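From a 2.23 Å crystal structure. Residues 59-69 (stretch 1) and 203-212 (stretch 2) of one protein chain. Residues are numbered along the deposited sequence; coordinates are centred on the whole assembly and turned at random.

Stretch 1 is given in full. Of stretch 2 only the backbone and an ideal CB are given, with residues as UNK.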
ATOM      1  N   TYR A  59     -10.233  27.969   9.444  1.00 29.50           N
ATOM      2  CA  TYR A  59     -10.182  26.734  10.257  1.00 29.74           C
ATOM      3  C   TYR A  59     -10.222  27.079  11.727  1.00 29.94           C
ATOM      4  O   TYR A  59      -9.758  28.151  12.099  1.00 30.17           O
ATOM      5  CB  TYR A  59      -8.940  25.930   9.910  1.00 29.22           C
ATOM      6  CG  TYR A  59      -8.611  25.945   8.439  1.00 29.00           C
ATOM      7  CD1 TYR A  59      -9.252  25.085   7.556  1.00 28.99           C
ATOM      8  CD2 TYR A  59      -7.664  26.818   7.929  1.00 28.50           C
ATOM      9  CE1 TYR A  59      -8.926  25.071   6.211  1.00 28.85           C
ATOM     10  CE2 TYR A  59      -7.339  26.825   6.581  1.00 28.40           C
ATOM     11  CZ  TYR A  59      -7.971  25.943   5.721  1.00 28.21           C
ATOM     12  OH  TYR A  59      -7.650  25.930   4.402  1.00 27.57           O
ATOM     13  N   PHE A  60     -10.736  26.137  12.502  1.00 30.92           N
ATOM     14  CA  PHE A  60     -10.790  26.148  13.977  1.00 32.23           C
ATOM     15  C   PHE A  60     -10.051  24.915  14.474  1.00 32.86           C
ATOM     16  O   PHE A  60     -10.382  23.811  14.017  1.00 33.90           O
ATOM     17  CB  PHE A  60     -12.242  26.179  14.451  1.00 33.53           C
ATOM     18  CG  PHE A  60     -12.988  27.414  14.009  1.00 34.54           C
ATOM     19  CD1 PHE A  60     -12.986  28.561  14.795  1.00 34.94           C
ATOM     20  CD2 PHE A  60     -13.651  27.442  12.788  1.00 34.57           C
ATOM     21  CE1 PHE A  60     -13.654  29.709  14.382  1.00 35.63           C
ATOM     22  CE2 PHE A  60     -14.322  28.586  12.376  1.00 35.45           C
ATOM     23  CZ  PHE A  60     -14.333  29.715  13.177  1.00 36.23           C
ATOM     24  N   ASN A  61      -9.070  25.115  15.357  1.00 32.80           N
ATOM     25  CA  ASN A  61      -8.198  24.033  15.877  1.00 33.07           C
ATOM     26  C   ASN A  61      -9.112  22.977  16.510  1.00 34.14           C
ATOM     27  O   ASN A  61      -9.832  23.336  17.468  1.00 35.36           O
ATOM     28  CB  ASN A  61      -7.169  24.627  16.837  1.00 32.94           C
ATOM     29  CG  ASN A  61      -5.881  23.839  16.948  1.00 32.68           C
ATOM     30  OD1 ASN A  61      -5.904  22.630  17.180  1.00 32.75           O
ATOM     31  ND2 ASN A  61      -4.759  24.531  16.812  1.00 31.78           N
ATOM     32  N   GLY A  62      -9.134  21.753  15.975  1.00 33.91           N
ATOM     33  CA  GLY A  62      -9.869  20.614  16.572  1.00 34.67           C
ATOM     34  C   GLY A  62     -11.264  20.434  15.983  1.00 35.17           C
ATOM     35  O   GLY A  62     -11.996  19.547  16.435  1.00 35.48           O
ATOM     36  N   ILE A  63     -11.642  21.264  15.010  1.00 35.59           N
ATOM     37  CA  ILE A  63     -12.913  21.115  14.257  1.00 35.55           C
ATOM     38  C   ILE A  63     -12.582  20.343  12.982  1.00 34.88           C
ATOM     39  O   ILE A  63     -11.847  20.871  12.149  1.00 35.05           O
ATOM     40  CB  ILE A  63     -13.567  22.472  13.969  1.00 35.51           C
ATOM     41  CG1 ILE A  63     -14.156  23.084  15.241  1.00 36.44           C
ATOM     42  CG2 ILE A  63     -14.601  22.332  12.871  1.00 35.83           C
ATOM     43  CD1 ILE A  63     -15.211  22.233  15.947  1.00 36.58           C
ATOM     44  N   TYR A  64     -13.070  19.112  12.892  1.00 34.85           N
ATOM     45  CA  TYR A  64     -12.544  18.084  11.973  1.00 35.55           C
ATOM     46  C   TYR A  64     -13.691  17.174  11.554  1.00 38.04           C
ATOM     47  O   TYR A  64     -14.743  17.140  12.256  1.00 39.51           O
ATOM     48  CB  TYR A  64     -11.432  17.301  12.668  1.00 35.24           C
ATOM     49  CG  TYR A  64     -11.913  16.216  13.593  1.00 35.10           C
ATOM     50  CD1 TYR A  64     -12.262  16.486  14.904  1.00 35.55           C
ATOM     51  CD2 TYR A  64     -12.029  14.911  13.146  1.00 35.27           C
ATOM     52  CE1 TYR A  64     -12.729  15.487  15.743  1.00 35.60           C
ATOM     53  CE2 TYR A  64     -12.482  13.900  13.971  1.00 35.00           C
ATOM     54  CZ  TYR A  64     -12.841  14.187  15.272  1.00 35.27           C
ATOM     55  OH  TYR A  64     -13.276  13.174  16.079  1.00 35.30           O
ATOM     56  N   GLU A  65     -13.494  16.485  10.433  1.00 38.47           N
ATOM     57  CA  GLU A  65     -14.399  15.430   9.928  1.00 39.31           C
ATOM     58  C   GLU A  65     -13.565  14.230   9.476  1.00 38.07           C
ATOM     59  O   GLU A  65     -12.340  14.389   9.245  1.00 36.77           O
ATOM     60  CB  GLU A  65     -15.255  15.924   8.756  1.00 40.44           C
ATOM     61  CG  GLU A  65     -16.702  16.156   9.130  1.00 42.24           C
ATOM     62  CD  GLU A  65     -17.349  15.022   9.901  1.00 42.71           C
ATOM     63  OE1 GLU A  65     -18.057  15.315  10.876  1.00 43.93           O
ATOM     64  OE2 GLU A  65     -17.126  13.854   9.535  1.00 45.46           O
ATOM     65  N   TYR A  66     -14.250  13.102   9.288  1.00 37.30           N
ATOM     66  CA  TYR A  66     -13.697  11.868   8.689  1.00 36.70           C
ATOM     67  C   TYR A  66     -13.887  11.894   7.170  1.00 36.90           C
ATOM     68  O   TYR A  66     -14.741  12.647   6.643  1.00 36.29           O
ATOM     69  CB  TYR A  66     -14.362  10.664   9.341  1.00 36.73           C
ATOM     70  CG  TYR A  66     -13.912  10.379  10.747  1.00 36.19           C
ATOM     71  CD1 TYR A  66     -12.719   9.709  10.990  1.00 36.23           C
ATOM     72  CD2 TYR A  66     -14.685  10.738  11.836  1.00 36.09           C
ATOM     73  CE1 TYR A  66     -12.298   9.417  12.278  1.00 36.30           C
ATOM     74  CE2 TYR A  66     -14.287  10.441  13.131  1.00 36.41           C
ATOM     75  CZ  TYR A  66     -13.087   9.784  13.355  1.00 36.73           C
ATOM     76  OH  TYR A  66     -12.677   9.489  14.624  1.00 37.43           O
ATOM     77  N   ALA A  67     -13.088  11.096   6.462  1.00 37.55           N
ATOM     78  CA  ALA A  67     -13.322  10.790   5.038  1.00 39.41           C
ATOM     79  C   ALA A  67     -14.774  10.330   4.879  1.00 41.41           C
ATOM     80  O   ALA A  67     -15.265   9.621   5.761  1.00 42.36           O
ATOM     81  CB  ALA A  67     -12.354   9.747   4.556  1.00 38.83           C
ATOM     82  N   LEU A  68     -15.424  10.700   3.780  1.00 45.65           N
ATOM     83  CA  LEU A  68     -16.870  10.421   3.530  1.00 48.90           C
ATOM     84  C   LEU A  68     -17.117   8.915   3.371  1.00 51.94           C
ATOM     85  O   LEU A  68     -18.212   8.440   3.794  1.00 51.40           O
ATOM     86  CB  LEU A  68     -17.294  11.174   2.269  1.00 49.73           C
ATOM     87  CG  LEU A  68     -17.315  12.692   2.410  1.00 50.11           C
ATOM     88  CD1 LEU A  68     -17.589  13.358   1.066  1.00 49.89           C
ATOM     89  CD2 LEU A  68     -18.342  13.104   3.453  1.00 51.13           C
ATOM     90  N   LYS A  69     -16.156   8.221   2.754  1.00 54.26           N
ATOM     91  CA  LYS A  69     -16.176   6.756   2.515  1.00 57.84           C
ATOM     92  C   LYS A  69     -14.869   6.130   3.013  1.00 55.83           C
ATOM     93  O   LYS A  69     -13.794   6.720   2.779  1.00 53.32           O
ATOM     94  CB  LYS A  69     -16.378   6.462   1.022  1.00 63.60           C
ATOM     95  CG  LYS A  69     -15.135   6.606   0.149  1.00 67.20           C
ATOM     96  CD  LYS A  69     -15.433   6.774  -1.331  1.00 71.53           C
ATOM     97  CE  LYS A  69     -14.288   6.329  -2.225  1.00 73.74           C
ATOM     98  NZ  LYS A  69     -14.705   6.246  -3.647  1.00 75.57           N
ATOM     99  N   UNK A 203     -23.550  22.188  12.273  1.00 41.40           N
ATOM    100  CA  UNK A 203     -23.035  20.960  12.897  1.00 41.77           C
ATOM    101  C   UNK A 203     -22.287  20.163  11.831  1.00 40.31           C
ATOM    102  O   UNK A 203     -22.708  20.208  10.659  1.00 38.27           O
ATOM    103  CB  UNK A 203     -24.163  20.129  13.512  1.00 41.77           C
ATOM    104  N   UNK A 204     -21.213  19.482  12.241  1.00 40.07           N
ATOM    105  CA  UNK A 204     -20.378  18.622  11.367  1.00 40.13           C
ATOM    106  C   UNK A 204     -21.173  17.365  11.026  1.00 41.07           C
ATOM    107  O   UNK A 204     -22.044  17.003  11.835  1.00 41.01           O
ATOM    108  CB  UNK A 204     -19.054  18.256  12.040  1.00 40.13           C
ATOM    109  N   UNK A 205     -20.825  16.723   9.909  1.00 41.33           N
ATOM    110  CA  UNK A 205     -21.529  15.550   9.334  1.00 42.95           C
ATOM    111  C   UNK A 205     -21.633  14.445  10.387  1.00 44.25           C
ATOM    112  O   UNK A 205     -22.726  13.901  10.545  1.00 43.19           O
ATOM    113  CB  UNK A 205     -20.804  15.029   8.092  1.00 42.95           C
ATOM    114  N   UNK A 206     -20.522  14.150  11.078  1.00 45.05           N
ATOM    115  CA  UNK A 206     -20.309  12.897  11.854  1.00 45.96           C
ATOM    116  C   UNK A 206     -19.763  13.173  13.258  1.00 45.36           C
ATOM    117  O   UNK A 206     -20.200  12.471  14.191  1.00 43.49           O
ATOM    118  CB  UNK A 206     -19.343  11.973  11.110  1.00 45.96           C
ATOM    119  N   UNK A 207     -18.846  14.139  13.409  1.00 44.06           N
ATOM    120  CA  UNK A 207     -17.951  14.236  14.593  1.00 43.66           C
ATOM    121  C   UNK A 207     -18.678  14.868  15.778  1.00 44.83           C
ATOM    122  O   UNK A 207     -18.047  15.018  16.831  1.00 45.01           O
ATOM    123  CB  UNK A 207     -16.702  15.055  14.260  1.00 43.66           C
ATOM    124  N   UNK A 208     -19.947  15.243  15.603  1.00 47.62           N
ATOM    125  CA  UNK A 208     -20.828  15.774  16.680  1.00 49.12           C
ATOM    126  C   UNK A 208     -20.283  17.132  17.136  1.00 47.02           C
ATOM    127  O   UNK A 208     -20.336  17.432  18.343  1.00 50.47           O
ATOM    128  CB  UNK A 208     -20.909  14.806  17.862  1.00 49.12           C
ATOM    129  N   UNK A 209     -19.766  17.926  16.204  1.00 43.84           N
ATOM    130  CA  UNK A 209     -19.196  19.259  16.513  1.00 41.68           C
ATOM    131  C   UNK A 209     -20.113  20.335  15.943  1.00 40.39           C
ATOM    132  O   UNK A 209     -20.621  20.158  14.811  1.00 41.05           O
ATOM    133  CB  UNK A 209     -17.783  19.406  15.944  1.00 41.68           C
ATOM    134  N   UNK A 210     -20.281  21.402  16.711  1.00 39.10           N
ATOM    135  CA  UNK A 210     -21.161  22.546  16.391  1.00 39.89           C
ATOM    136  C   UNK A 210     -20.366  23.850  16.470  1.00 39.47           C
ATOM    137  O   UNK A 210     -19.360  23.911  17.221  1.00 38.27           O
ATOM    138  CB  UNK A 210     -22.358  22.597  17.343  1.00 39.89           C
ATOM    139  N   UNK A 211     -20.837  24.843  15.722  1.00 39.08           N
ATOM    140  CA  UNK A 211     -20.254  26.194  15.667  1.00 39.28           C
ATOM    141  C   UNK A 211     -21.396  27.207  15.533  1.00 39.33           C
ATOM    142  O   UNK A 211     -22.306  26.957  14.724  1.00 39.38           O
ATOM    143  CB  UNK A 211     -19.267  26.327  14.506  1.00 39.28           C
ATOM    144  N   UNK A 212     -21.327  28.318  16.263  1.00 39.18           N
ATOM    145  CA  UNK A 212     -22.210  29.495  16.060  1.00 40.07           C
ATOM    146  C   UNK A 212     -21.339  30.664  15.618  1.00 40.11           C
ATOM    147  O   UNK A 212     -20.368  30.983  16.332  1.00 40.36           O
ATOM    148  CB  UNK A 212     -22.986  29.848  17.331  1.00 40.07           C
TER

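Position 203 lies in an extended strand, and no atom of stretch 1 comes within 5.5 Å of its CB, so nothing visible restricts the choice. The residue is Lys203, with an all-t side chain that makes no contact with stretch 1.

At 204 the CB points toward stretch 1 and lies 3.3 Å from Glu65 OE1, with Tyr64 O a little farther off. So little space favours a small side chain: serine, threonine, alanine or valine. It is Thr204. Its OG1 turns back into its own loop, where Thr204 OG1 accepts a hydrogen bond from N of 209 (3.0 Å).

The CB of 205 also points toward stretch 1, 3.9 Å from Glu65 CD, and the side chain of Leu68 offers an apolar surface within reach of a longer chain. Leucine, isoleucine or methionine would suit. Leu205 places CD1 3.6 Å from Leu68 CD2.

At 206 the backbone amide matters more than the side chain: N donates to Glu65 OE1 at 2.7 Å, a bond available to any residue but proline. The CB, 3.3 Å from Glu65 OE2, faces a carboxylate, so an acidic side chain would be unwelcome, while a small polar one fits. Thr206 sets its CG2 3.8 Å from Tyr66 CD2.

N of 207 donates to Glu65 OE1 (2.9 Å), so one carboxylate oxygen gathers two successive backbone N-H groups. The CB points toward stretch 1, 3.5 Å from Tyr64 O, an acceptor that invites a short donor; the neighbouring Tyr64 ring invites a methyl. Serine could meet the first demand, valine the second, threonine both. Thr207 OG1 lies 2.9 Å from Tyr64 O, well placed to donate to it, and accepts a hydrogen bond from Thr204 OG1 (2.7 Å). Thr207 CG2 lies over one face of the Tyr64 ring, 3.9 Å from the centroid.

At 208 phi and psi are both positive (67/37), which favours glycine, asparagine or aspartate, and the CB points away from stretch 1. Asn208 fits the backbone and makes no contact there.

The CB of 209 points toward stretch 1, 3.8 Å from Ile63 CD1. Beyond it are a backbone acceptor, Gly62 O, and a donor, Tyr64 N. A side-chain amide can answer both, and the distance calls for glutamine rather than the shorter asparagine. Gln209 extends with chi1 m and chi2 t: NE2 donates to Gly62 O (2.7 Å), while OE1 accepts from Tyr64 N (3.0 Å). Its amide thus bridges the backbone on both sides of Ile63.

At 210, in a strand, the CB points away, and a beta-branched residue suits the extended backbone. It is Thr210, whose hydroxyl is bonded elsewhere in the structure.

Position 211 turns back toward stretch 1. Its CB has nothing within 5.5 Å, but the Phe60 ring lies farther out, calling for a sizeable apolar chain. Leu211 reaches it, CD1 lying over one ring face, 3.4 Å from Phe60 CE2.

Position 212 is out of reach and unconstrained by stretch 1; it is Thr212.

Stretch 2 203-212: KTLTTNQTLT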
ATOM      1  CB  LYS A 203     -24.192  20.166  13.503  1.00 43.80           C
ATOM      2  CG  LYS A 203     -23.772  18.980  14.356  1.00 45.74           C
ATOM      3  CD  LYS A 203     -24.954  18.311  15.034  1.00 48.34           C
ATOM      4  CE  LYS A 203     -24.567  17.056  15.789  1.00 49.39           C
ATOM      5  NZ  LYS A 203     -25.594  16.688  16.800  1.00 51.44           N
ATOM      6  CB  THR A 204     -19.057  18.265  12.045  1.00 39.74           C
ATOM      7  OG1 THR A 204     -19.357  17.603  13.275  1.00 40.06           O
ATOM      8  CG2 THR A 204     -18.202  19.486  12.310  1.00 39.71           C
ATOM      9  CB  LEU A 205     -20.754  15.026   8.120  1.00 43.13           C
ATOM     10  CG  LEU A 205     -20.469  16.019   6.987  1.00 43.51           C
ATOM     11  CD1 LEU A 205     -19.934  15.298   5.754  1.00 42.70           C
ATOM     12  CD2 LEU A 205     -21.716  16.811   6.616  1.00 44.38           C
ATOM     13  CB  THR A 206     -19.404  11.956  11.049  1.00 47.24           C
ATOM     14  OG1 THR A 206     -20.340  11.170  10.306  1.00 48.95           O
ATOM     15  CG2 THR A 206     -18.487  11.072  11.866  1.00 47.66           C
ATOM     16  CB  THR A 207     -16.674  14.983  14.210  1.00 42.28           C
ATOM     17  OG1 THR A 207     -17.012  16.306  13.794  1.00 41.18           O
ATOM     18  CG2 THR A 207     -15.935  14.255  13.113  1.00 42.19           C
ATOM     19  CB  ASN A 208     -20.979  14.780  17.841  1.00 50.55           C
ATOM     20  CG  ASN A 208     -22.429  14.582  18.231  1.00 53.49           C
ATOM     21  OD1 ASN A 208     -23.196  14.005  17.453  1.00 53.96           O
ATOM     22  ND2 ASN A 208     -22.809  15.048  19.417  1.00 53.55           N
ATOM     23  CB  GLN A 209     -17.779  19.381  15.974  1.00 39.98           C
ATOM     24  CG  GLN A 209     -16.832  18.386  16.619  1.00 39.74           C
ATOM     25  CD  GLN A 209     -15.434  18.598  16.096  1.00 39.46           C
ATOM     26  OE1 GLN A 209     -15.237  18.805  14.892  1.00 37.83           O
ATOM     27  NE2 GLN A 209     -14.466  18.568  17.007  1.00 38.30           N
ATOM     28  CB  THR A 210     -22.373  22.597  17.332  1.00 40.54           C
ATOM     29  OG1 THR A 210     -21.910  22.972  18.633  1.00 40.35           O
ATOM     30  CG2 THR A 210     -23.124  21.283  17.372  1.00 40.85           C
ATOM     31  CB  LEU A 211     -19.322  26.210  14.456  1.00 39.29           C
ATOM     32  CG  LEU A 211     -18.713  27.559  14.106  1.00 39.43           C
ATOM     33  CD1 LEU A 211     -17.369  27.362  13.417  1.00 40.08           C
ATOM     34  CD2 LEU A 211     -19.653  28.376  13.230  1.00 39.87           C
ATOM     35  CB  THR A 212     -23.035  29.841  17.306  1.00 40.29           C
ATOM     36  OG1 THR A 212     -23.948  28.770  17.508  1.00 41.14           O
ATOM     37  CG2 THR A 212     -23.822  31.124  17.159  1.00 40.74           C
TER
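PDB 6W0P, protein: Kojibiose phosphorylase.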